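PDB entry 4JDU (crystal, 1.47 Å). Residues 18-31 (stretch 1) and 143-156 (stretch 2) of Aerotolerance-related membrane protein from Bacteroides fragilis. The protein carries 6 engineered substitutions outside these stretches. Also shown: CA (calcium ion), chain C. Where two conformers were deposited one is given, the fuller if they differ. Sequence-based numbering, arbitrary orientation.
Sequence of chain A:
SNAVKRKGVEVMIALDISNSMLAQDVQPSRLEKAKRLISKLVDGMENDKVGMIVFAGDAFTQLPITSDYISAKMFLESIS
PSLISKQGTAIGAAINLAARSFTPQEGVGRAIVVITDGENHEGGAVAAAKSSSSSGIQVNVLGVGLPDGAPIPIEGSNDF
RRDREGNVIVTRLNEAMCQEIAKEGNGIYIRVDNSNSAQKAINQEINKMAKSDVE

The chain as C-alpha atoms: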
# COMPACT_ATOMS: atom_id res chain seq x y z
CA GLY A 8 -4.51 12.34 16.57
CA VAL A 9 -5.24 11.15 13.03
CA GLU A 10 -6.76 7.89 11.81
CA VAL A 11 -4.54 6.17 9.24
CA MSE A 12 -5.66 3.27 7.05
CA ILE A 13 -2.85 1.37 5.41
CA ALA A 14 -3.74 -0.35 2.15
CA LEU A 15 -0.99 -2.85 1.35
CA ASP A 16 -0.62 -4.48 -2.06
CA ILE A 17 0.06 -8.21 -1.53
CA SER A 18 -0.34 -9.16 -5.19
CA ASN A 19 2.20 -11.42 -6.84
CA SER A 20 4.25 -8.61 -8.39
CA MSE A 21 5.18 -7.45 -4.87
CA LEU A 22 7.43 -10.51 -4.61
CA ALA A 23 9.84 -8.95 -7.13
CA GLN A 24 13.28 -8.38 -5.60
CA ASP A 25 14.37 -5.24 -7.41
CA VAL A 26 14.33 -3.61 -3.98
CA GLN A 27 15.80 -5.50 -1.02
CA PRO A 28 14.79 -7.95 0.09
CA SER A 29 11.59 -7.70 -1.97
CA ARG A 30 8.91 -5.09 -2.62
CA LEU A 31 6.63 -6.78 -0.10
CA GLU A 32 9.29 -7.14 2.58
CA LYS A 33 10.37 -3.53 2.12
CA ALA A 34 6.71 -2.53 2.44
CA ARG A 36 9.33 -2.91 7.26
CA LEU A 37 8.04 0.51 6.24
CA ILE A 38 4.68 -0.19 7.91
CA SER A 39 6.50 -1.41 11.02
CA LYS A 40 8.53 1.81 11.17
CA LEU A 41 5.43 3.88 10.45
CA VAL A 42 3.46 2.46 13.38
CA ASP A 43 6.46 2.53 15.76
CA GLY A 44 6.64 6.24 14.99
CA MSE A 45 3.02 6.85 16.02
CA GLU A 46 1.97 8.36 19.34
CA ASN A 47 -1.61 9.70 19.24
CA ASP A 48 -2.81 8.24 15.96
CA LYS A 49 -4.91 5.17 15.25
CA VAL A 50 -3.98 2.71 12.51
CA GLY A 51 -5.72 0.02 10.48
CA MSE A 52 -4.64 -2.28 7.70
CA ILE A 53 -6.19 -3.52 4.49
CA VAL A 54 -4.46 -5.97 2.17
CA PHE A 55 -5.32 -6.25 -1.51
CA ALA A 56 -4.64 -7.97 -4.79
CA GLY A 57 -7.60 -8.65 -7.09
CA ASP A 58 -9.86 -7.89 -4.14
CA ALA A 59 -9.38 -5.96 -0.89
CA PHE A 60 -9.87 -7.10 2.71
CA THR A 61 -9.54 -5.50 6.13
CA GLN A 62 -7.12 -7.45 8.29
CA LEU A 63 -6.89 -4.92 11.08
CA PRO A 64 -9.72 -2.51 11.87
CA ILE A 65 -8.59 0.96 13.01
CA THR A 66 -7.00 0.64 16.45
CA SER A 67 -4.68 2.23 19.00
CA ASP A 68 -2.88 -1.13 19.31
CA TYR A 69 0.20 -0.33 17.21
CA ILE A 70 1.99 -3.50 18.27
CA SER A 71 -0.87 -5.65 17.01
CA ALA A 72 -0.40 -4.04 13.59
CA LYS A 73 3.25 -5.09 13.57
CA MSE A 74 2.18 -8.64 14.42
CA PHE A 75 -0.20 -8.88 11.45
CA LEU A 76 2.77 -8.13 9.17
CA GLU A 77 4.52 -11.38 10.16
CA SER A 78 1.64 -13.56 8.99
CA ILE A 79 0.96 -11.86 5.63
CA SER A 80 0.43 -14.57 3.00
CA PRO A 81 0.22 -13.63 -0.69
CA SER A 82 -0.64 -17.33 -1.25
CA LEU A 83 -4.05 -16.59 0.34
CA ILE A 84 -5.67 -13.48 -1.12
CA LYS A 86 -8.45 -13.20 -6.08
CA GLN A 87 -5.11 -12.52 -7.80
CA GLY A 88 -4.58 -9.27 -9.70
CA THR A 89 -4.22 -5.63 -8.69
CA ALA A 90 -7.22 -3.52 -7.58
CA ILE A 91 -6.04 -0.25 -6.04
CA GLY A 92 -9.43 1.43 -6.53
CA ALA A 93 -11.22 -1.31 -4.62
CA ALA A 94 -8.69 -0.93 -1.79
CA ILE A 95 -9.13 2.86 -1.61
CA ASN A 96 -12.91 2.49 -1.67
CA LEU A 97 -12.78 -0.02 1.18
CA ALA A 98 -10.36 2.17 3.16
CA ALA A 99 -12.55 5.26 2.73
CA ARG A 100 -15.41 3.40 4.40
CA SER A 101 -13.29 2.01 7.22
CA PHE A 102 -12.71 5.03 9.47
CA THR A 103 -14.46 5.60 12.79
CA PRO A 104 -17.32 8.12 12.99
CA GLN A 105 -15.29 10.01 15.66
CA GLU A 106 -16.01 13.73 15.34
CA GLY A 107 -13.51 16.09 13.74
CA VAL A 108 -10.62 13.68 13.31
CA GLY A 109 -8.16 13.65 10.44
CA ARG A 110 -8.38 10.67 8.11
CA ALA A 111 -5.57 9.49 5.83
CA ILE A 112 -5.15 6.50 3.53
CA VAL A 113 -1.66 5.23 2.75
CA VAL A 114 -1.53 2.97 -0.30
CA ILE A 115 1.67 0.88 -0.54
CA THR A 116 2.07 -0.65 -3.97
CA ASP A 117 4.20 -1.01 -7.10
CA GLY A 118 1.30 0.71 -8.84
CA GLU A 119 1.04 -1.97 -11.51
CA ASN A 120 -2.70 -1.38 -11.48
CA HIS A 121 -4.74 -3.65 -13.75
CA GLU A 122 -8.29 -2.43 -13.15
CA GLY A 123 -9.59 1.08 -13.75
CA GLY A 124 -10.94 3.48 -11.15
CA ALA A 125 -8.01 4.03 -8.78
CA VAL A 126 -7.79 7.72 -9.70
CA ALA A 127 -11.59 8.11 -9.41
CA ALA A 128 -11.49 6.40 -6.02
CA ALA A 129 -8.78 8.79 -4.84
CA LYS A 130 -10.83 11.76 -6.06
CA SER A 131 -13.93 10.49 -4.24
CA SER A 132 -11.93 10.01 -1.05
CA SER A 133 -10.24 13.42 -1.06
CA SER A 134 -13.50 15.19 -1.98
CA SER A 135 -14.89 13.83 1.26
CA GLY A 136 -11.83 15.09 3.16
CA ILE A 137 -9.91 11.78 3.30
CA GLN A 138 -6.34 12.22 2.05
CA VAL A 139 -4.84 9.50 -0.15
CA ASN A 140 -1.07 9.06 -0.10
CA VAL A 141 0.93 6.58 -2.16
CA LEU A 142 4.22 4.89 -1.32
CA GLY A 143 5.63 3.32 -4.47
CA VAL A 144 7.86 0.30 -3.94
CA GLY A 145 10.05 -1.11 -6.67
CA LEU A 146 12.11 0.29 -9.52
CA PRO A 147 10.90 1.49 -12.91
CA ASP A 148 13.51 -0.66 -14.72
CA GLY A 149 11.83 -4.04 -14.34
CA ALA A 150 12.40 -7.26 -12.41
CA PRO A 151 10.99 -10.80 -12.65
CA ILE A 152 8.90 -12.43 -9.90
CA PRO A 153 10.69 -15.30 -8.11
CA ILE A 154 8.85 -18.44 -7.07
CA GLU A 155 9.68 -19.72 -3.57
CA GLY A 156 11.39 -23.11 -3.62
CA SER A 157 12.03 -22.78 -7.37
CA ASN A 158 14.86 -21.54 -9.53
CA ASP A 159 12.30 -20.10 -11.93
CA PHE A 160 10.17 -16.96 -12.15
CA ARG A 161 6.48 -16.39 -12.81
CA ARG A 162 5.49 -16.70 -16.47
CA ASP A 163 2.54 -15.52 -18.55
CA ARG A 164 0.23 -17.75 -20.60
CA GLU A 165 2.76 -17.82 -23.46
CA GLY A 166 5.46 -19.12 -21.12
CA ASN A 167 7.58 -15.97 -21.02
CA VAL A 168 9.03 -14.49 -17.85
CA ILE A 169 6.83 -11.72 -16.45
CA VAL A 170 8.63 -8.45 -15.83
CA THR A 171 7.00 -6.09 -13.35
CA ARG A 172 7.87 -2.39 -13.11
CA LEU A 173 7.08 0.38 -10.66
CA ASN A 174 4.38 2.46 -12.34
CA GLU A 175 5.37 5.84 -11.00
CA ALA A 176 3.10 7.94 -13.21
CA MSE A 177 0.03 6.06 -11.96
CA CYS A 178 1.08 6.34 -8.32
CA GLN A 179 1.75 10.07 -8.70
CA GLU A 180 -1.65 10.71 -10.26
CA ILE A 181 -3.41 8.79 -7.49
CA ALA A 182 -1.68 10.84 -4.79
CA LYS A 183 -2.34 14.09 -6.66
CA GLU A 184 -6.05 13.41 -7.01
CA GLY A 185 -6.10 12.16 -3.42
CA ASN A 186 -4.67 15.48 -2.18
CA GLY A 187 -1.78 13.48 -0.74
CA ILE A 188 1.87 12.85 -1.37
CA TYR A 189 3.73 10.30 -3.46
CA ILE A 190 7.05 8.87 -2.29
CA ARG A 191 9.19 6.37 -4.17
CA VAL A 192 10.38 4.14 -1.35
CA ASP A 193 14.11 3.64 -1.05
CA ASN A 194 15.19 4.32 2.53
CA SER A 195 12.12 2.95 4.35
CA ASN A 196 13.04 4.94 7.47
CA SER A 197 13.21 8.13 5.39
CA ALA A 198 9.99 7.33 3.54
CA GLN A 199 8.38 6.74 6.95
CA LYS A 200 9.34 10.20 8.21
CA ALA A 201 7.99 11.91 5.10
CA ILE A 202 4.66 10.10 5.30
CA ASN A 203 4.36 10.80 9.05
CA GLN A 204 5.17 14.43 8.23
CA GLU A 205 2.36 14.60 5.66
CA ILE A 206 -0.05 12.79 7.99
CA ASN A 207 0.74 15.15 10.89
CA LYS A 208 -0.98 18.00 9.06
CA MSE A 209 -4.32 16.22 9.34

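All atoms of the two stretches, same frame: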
# COMPACT_ATOMS: atom_id res chain seq x y z
N SER A 18 -0.26 -8.45 -3.92
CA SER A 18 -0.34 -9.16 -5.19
C SER A 18 1.01 -9.76 -5.55
O SER A 18 2.05 -9.39 -4.98
CB SER A 18 -0.85 -8.25 -6.31
OG SER A 18 0.08 -7.23 -6.64
N ASN A 19 1.00 -10.66 -6.52
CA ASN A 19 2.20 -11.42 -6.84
C ASN A 19 3.39 -10.57 -7.27
O ASN A 19 4.53 -10.90 -6.97
CB ASN A 19 1.89 -12.49 -7.89
CG ASN A 19 2.29 -13.88 -7.43
OD1 ASN A 19 3.42 -14.30 -7.65
ND2 ASN A 19 1.37 -14.58 -6.78
N SER A 20 3.14 -9.45 -7.94
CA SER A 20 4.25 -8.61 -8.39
C SER A 20 5.07 -8.03 -7.23
O SER A 20 6.23 -7.65 -7.41
CB SER A 20 3.76 -7.48 -9.30
OG SER A 20 2.85 -6.64 -8.62
N MSE A 21 4.47 -7.95 -6.04
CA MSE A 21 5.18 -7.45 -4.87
C MSE A 21 6.29 -8.39 -4.39
O MSE A 21 7.11 -8.02 -3.55
CB MSE A 21 4.18 -7.13 -3.75
CG MSE A 21 3.19 -6.03 -4.14
SE MSE A 21 4.01 -4.26 -4.14
CE MSE A 21 4.16 -4.06 -2.20
N LEU A 22 6.34 -9.60 -4.95
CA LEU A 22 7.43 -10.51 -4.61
C LEU A 22 8.70 -10.25 -5.43
O LEU A 22 9.74 -10.85 -5.16
CB LEU A 22 6.98 -11.97 -4.71
CG LEU A 22 5.90 -12.36 -3.70
CD1 LEU A 22 5.29 -13.69 -4.06
CD2 LEU A 22 6.44 -12.39 -2.29
N ALA A 23 8.64 -9.35 -6.40
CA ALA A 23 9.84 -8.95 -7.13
C ALA A 23 10.91 -8.42 -6.16
O ALA A 23 10.58 -7.79 -5.15
CB ALA A 23 9.52 -7.90 -8.19
N GLN A 24 12.17 -8.69 -6.49
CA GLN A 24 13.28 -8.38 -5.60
C GLN A 24 14.19 -7.28 -6.14
O GLN A 24 15.39 -7.25 -5.86
CB GLN A 24 14.07 -9.66 -5.29
CG GLN A 24 13.20 -10.73 -4.64
CD GLN A 24 13.93 -12.03 -4.40
OE1 GLN A 24 15.01 -12.25 -4.93
NE2 GLN A 24 13.33 -12.90 -3.59
N ASP A 25 13.61 -6.38 -6.93
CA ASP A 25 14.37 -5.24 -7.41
C ASP A 25 14.73 -4.27 -6.29
O ASP A 25 15.72 -3.55 -6.38
CB ASP A 25 13.68 -4.54 -8.59
CG ASP A 25 12.23 -4.13 -8.31
OD1 ASP A 25 11.61 -4.56 -7.30
OD2 ASP A 25 11.68 -3.37 -9.14
N VAL A 26 13.95 -4.28 -5.22
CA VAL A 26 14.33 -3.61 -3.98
C VAL A 26 14.43 -4.67 -2.88
O VAL A 26 13.66 -5.64 -2.86
CB VAL A 26 13.37 -2.47 -3.58
CG1 VAL A 26 13.28 -1.42 -4.69
CG2 VAL A 26 12.01 -3.00 -3.26
N GLN A 27 15.39 -4.48 -1.98
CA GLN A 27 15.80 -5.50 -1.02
C GLN A 27 14.94 -5.47 0.23
O GLN A 27 14.62 -4.40 0.74
CB GLN A 27 17.27 -5.25 -0.66
CG GLN A 27 17.75 -5.71 0.72
CD GLN A 27 19.05 -5.02 1.11
OE1 GLN A 27 19.29 -3.87 0.74
NE2 GLN A 27 19.90 -5.72 1.87
N PRO A 28 14.54 -6.66 0.73
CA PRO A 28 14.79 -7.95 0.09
C PRO A 28 13.72 -8.32 -0.94
O PRO A 28 13.96 -9.20 -1.77
CB PRO A 28 14.81 -8.94 1.27
CG PRO A 28 14.01 -8.29 2.34
CD PRO A 28 13.97 -6.79 2.09
N SER A 29 12.57 -7.65 -0.89
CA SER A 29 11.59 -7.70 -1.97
C SER A 29 10.70 -6.50 -1.78
O SER A 29 10.79 -5.82 -0.76
CB SER A 29 10.76 -8.97 -1.91
OG SER A 29 9.91 -8.95 -0.78
N ARG A 30 9.83 -6.21 -2.76
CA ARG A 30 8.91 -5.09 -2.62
C ARG A 30 8.02 -5.29 -1.40
O ARG A 30 7.85 -4.37 -0.59
CB ARG A 30 8.05 -4.95 -3.88
CG ARG A 30 8.87 -4.55 -5.11
CD ARG A 30 8.02 -4.54 -6.35
NE ARG A 30 8.82 -4.33 -7.56
CZ ARG A 30 8.32 -4.35 -8.78
NH1 ARG A 30 7.01 -4.56 -8.94
NH2 ARG A 30 9.10 -4.16 -9.83
N LEU A 31 7.50 -6.50 -1.24
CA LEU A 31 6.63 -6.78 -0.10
C LEU A 31 7.37 -6.67 1.23
O LEU A 31 6.83 -6.09 2.18
CB LEU A 31 5.99 -8.17 -0.24
CG LEU A 31 5.02 -8.55 0.88
CD1 LEU A 31 3.90 -7.51 1.04
CD2 LEU A 31 4.43 -9.94 0.62
N GLY A 143 5.33 4.20 -3.36
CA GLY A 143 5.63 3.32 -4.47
C GLY A 143 6.86 2.49 -4.14
O GLY A 143 7.91 3.04 -3.82
N VAL A 144 6.71 1.17 -4.20
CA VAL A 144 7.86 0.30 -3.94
C VAL A 144 8.23 -0.45 -5.20
O VAL A 144 7.39 -1.00 -5.91
CB VAL A 144 7.63 -0.71 -2.78
CG1 VAL A 144 7.69 -0.01 -1.43
CG2 VAL A 144 6.32 -1.42 -2.96
N GLY A 145 9.53 -0.46 -5.48
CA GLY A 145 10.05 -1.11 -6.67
C GLY A 145 10.83 -0.10 -7.49
O GLY A 145 10.94 1.07 -7.11
N LEU A 146 11.36 -0.56 -8.61
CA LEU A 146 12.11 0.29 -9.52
C LEU A 146 11.41 0.34 -10.87
O LEU A 146 10.71 -0.61 -11.24
CB LEU A 146 13.54 -0.22 -9.69
CG LEU A 146 14.38 -0.34 -8.40
CD1 LEU A 146 15.77 -0.92 -8.67
CD2 LEU A 146 14.48 1.01 -7.72
N PRO A 147 11.57 1.44 -11.60
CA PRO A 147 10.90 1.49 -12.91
C PRO A 147 11.52 0.55 -13.94
O PRO A 147 10.83 0.23 -14.92
CB PRO A 147 11.07 2.96 -13.33
CG PRO A 147 12.21 3.49 -12.52
CD PRO A 147 12.15 2.74 -11.21
N ASP A 148 12.75 0.09 -13.72
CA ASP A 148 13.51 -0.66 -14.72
C ASP A 148 12.84 -1.97 -15.13
O ASP A 148 12.69 -2.27 -16.32
CB ASP A 148 14.92 -0.98 -14.21
CG ASP A 148 15.42 0.04 -13.18
OD1 ASP A 148 14.81 1.13 -13.05
OD2 ASP A 148 16.43 -0.27 -12.51
N GLY A 149 12.48 -2.75 -14.12
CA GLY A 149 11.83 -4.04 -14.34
C GLY A 149 12.56 -5.22 -13.73
O GLY A 149 13.76 -5.41 -13.97
N ALA A 150 11.84 -6.02 -12.94
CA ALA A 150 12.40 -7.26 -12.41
C ALA A 150 11.40 -8.40 -12.58
O ALA A 150 10.19 -8.17 -12.66
CB ALA A 150 12.77 -7.10 -10.94
N PRO A 151 11.89 -9.65 -12.62
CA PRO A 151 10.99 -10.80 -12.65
C PRO A 151 10.47 -11.13 -11.25
O PRO A 151 10.93 -10.55 -10.27
CB PRO A 151 11.89 -11.93 -13.15
CG PRO A 151 13.24 -11.58 -12.61
CD PRO A 151 13.31 -10.07 -12.65
N ILE A 152 9.50 -12.05 -11.18
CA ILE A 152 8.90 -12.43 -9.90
C ILE A 152 9.36 -13.85 -9.52
O ILE A 152 8.94 -14.82 -10.15
CB ILE A 152 7.37 -12.36 -10.00
CG1 ILE A 152 6.93 -10.99 -10.53
CG2 ILE A 152 6.74 -12.66 -8.64
CD1 ILE A 152 5.48 -10.97 -10.97
N PRO A 153 10.19 -13.97 -8.48
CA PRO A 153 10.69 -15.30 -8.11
C PRO A 153 9.61 -16.15 -7.45
O PRO A 153 8.71 -15.65 -6.77
CB PRO A 153 11.79 -14.99 -7.09
CG PRO A 153 11.35 -13.67 -6.46
CD PRO A 153 10.74 -12.90 -7.62
N ILE A 154 9.72 -17.45 -7.68
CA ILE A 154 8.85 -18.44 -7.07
C ILE A 154 9.60 -19.13 -5.93
O ILE A 154 10.68 -19.68 -6.13
CB ILE A 154 8.41 -19.47 -8.14
CG1 ILE A 154 7.63 -18.78 -9.26
CG2 ILE A 154 7.58 -20.59 -7.53
CD1 ILE A 154 7.47 -19.63 -10.53
N GLU A 155 9.04 -19.08 -4.72
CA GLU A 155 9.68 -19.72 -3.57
C GLU A 155 9.90 -21.20 -3.83
O GLU A 155 9.01 -21.89 -4.35
CB GLU A 155 8.83 -19.57 -2.31
CG GLU A 155 8.72 -18.16 -1.77
CD GLU A 155 7.57 -17.37 -2.37
OE1 GLU A 155 6.87 -17.90 -3.27
OE2 GLU A 155 7.37 -16.21 -1.94
N GLY A 156 11.07 -21.70 -3.46
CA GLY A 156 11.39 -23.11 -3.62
C GLY A 156 11.59 -23.52 -5.07
O GLY A 156 11.51 -24.70 -5.40
CA CA C . 0.49 -6.36 -8.72
O HOH W 1 5.94 -15.87 -6.96
O HOH W 2 0.55 -8.91 -9.45
O HOH W 3 13.18 -10.18 -8.70
O HOH W 4 13.01 -3.06 -11.48
O HOH W 5 1.00 -6.33 -11.14

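The two stretches, more than a hundred residues apart in sequence, bury 756 Å² between them, through apolar side chains packed on backbone and on one another, around a polar centre at Asp25. One hollow lies over the short 3-10 turn at 19-22. Ile152 leaves its backbone sideways, but its branches reach inward: CG2 lies 3.3 Å from Asn19 O and 4.0 Å from Leu22 CB, while CD1 rests 3.7 Å from Ser20 CA. A beta-branched chain with a long arm suits this place because it covers two parts of the turn at once. Next to it the compact, puckered ring of Pro153 packs on the backbone with CD 3.4 Å from Leu22 O, and meets the end of the Gln24 side chain with CG 3.6 Å from NE2. Ala23 comes close to Ile152 in backbone register, and its small methyl fits 3.7 Å (CB to O) from Pro151 and 4.3 Å (CB to CB) from Ala150.

The polar centre is Asp25. Its OD2 accepts a hydrogen bond from Leu146 N at 2.9 Å, the one direct hydrogen bond across the contact, and also pairs with Arg30 NH2 at 2.8 Å in a salt bridge; OD1 takes Arg30 NE, also at 2.8 Å. The extended arginine is thus held against Gly145, whose CA lies 3.6 Å from Arg30 NE. A CB at Gly145 would come within 2.6 Å of that nitrogen, and the backbone angles by themselves already call for glycine. Val26 CG1 sits 3.8 Å from Gly145 CA and 4.0 Å from Leu146 CG, filling the space beside the glycine. Elsewhere in the contact, the selenomethionine Met21, whose CA-to-CB bond points away, turns its end back so that CE meets Val144 CG2 at 3.5 Å.

Three waters bridge the stretches: water 4 links Asp25 OD2 to Gly149 N, water 3 joins Gln24 N to Pro151 O, and water 1 bridges Asn19 OD1 and Pro153 O.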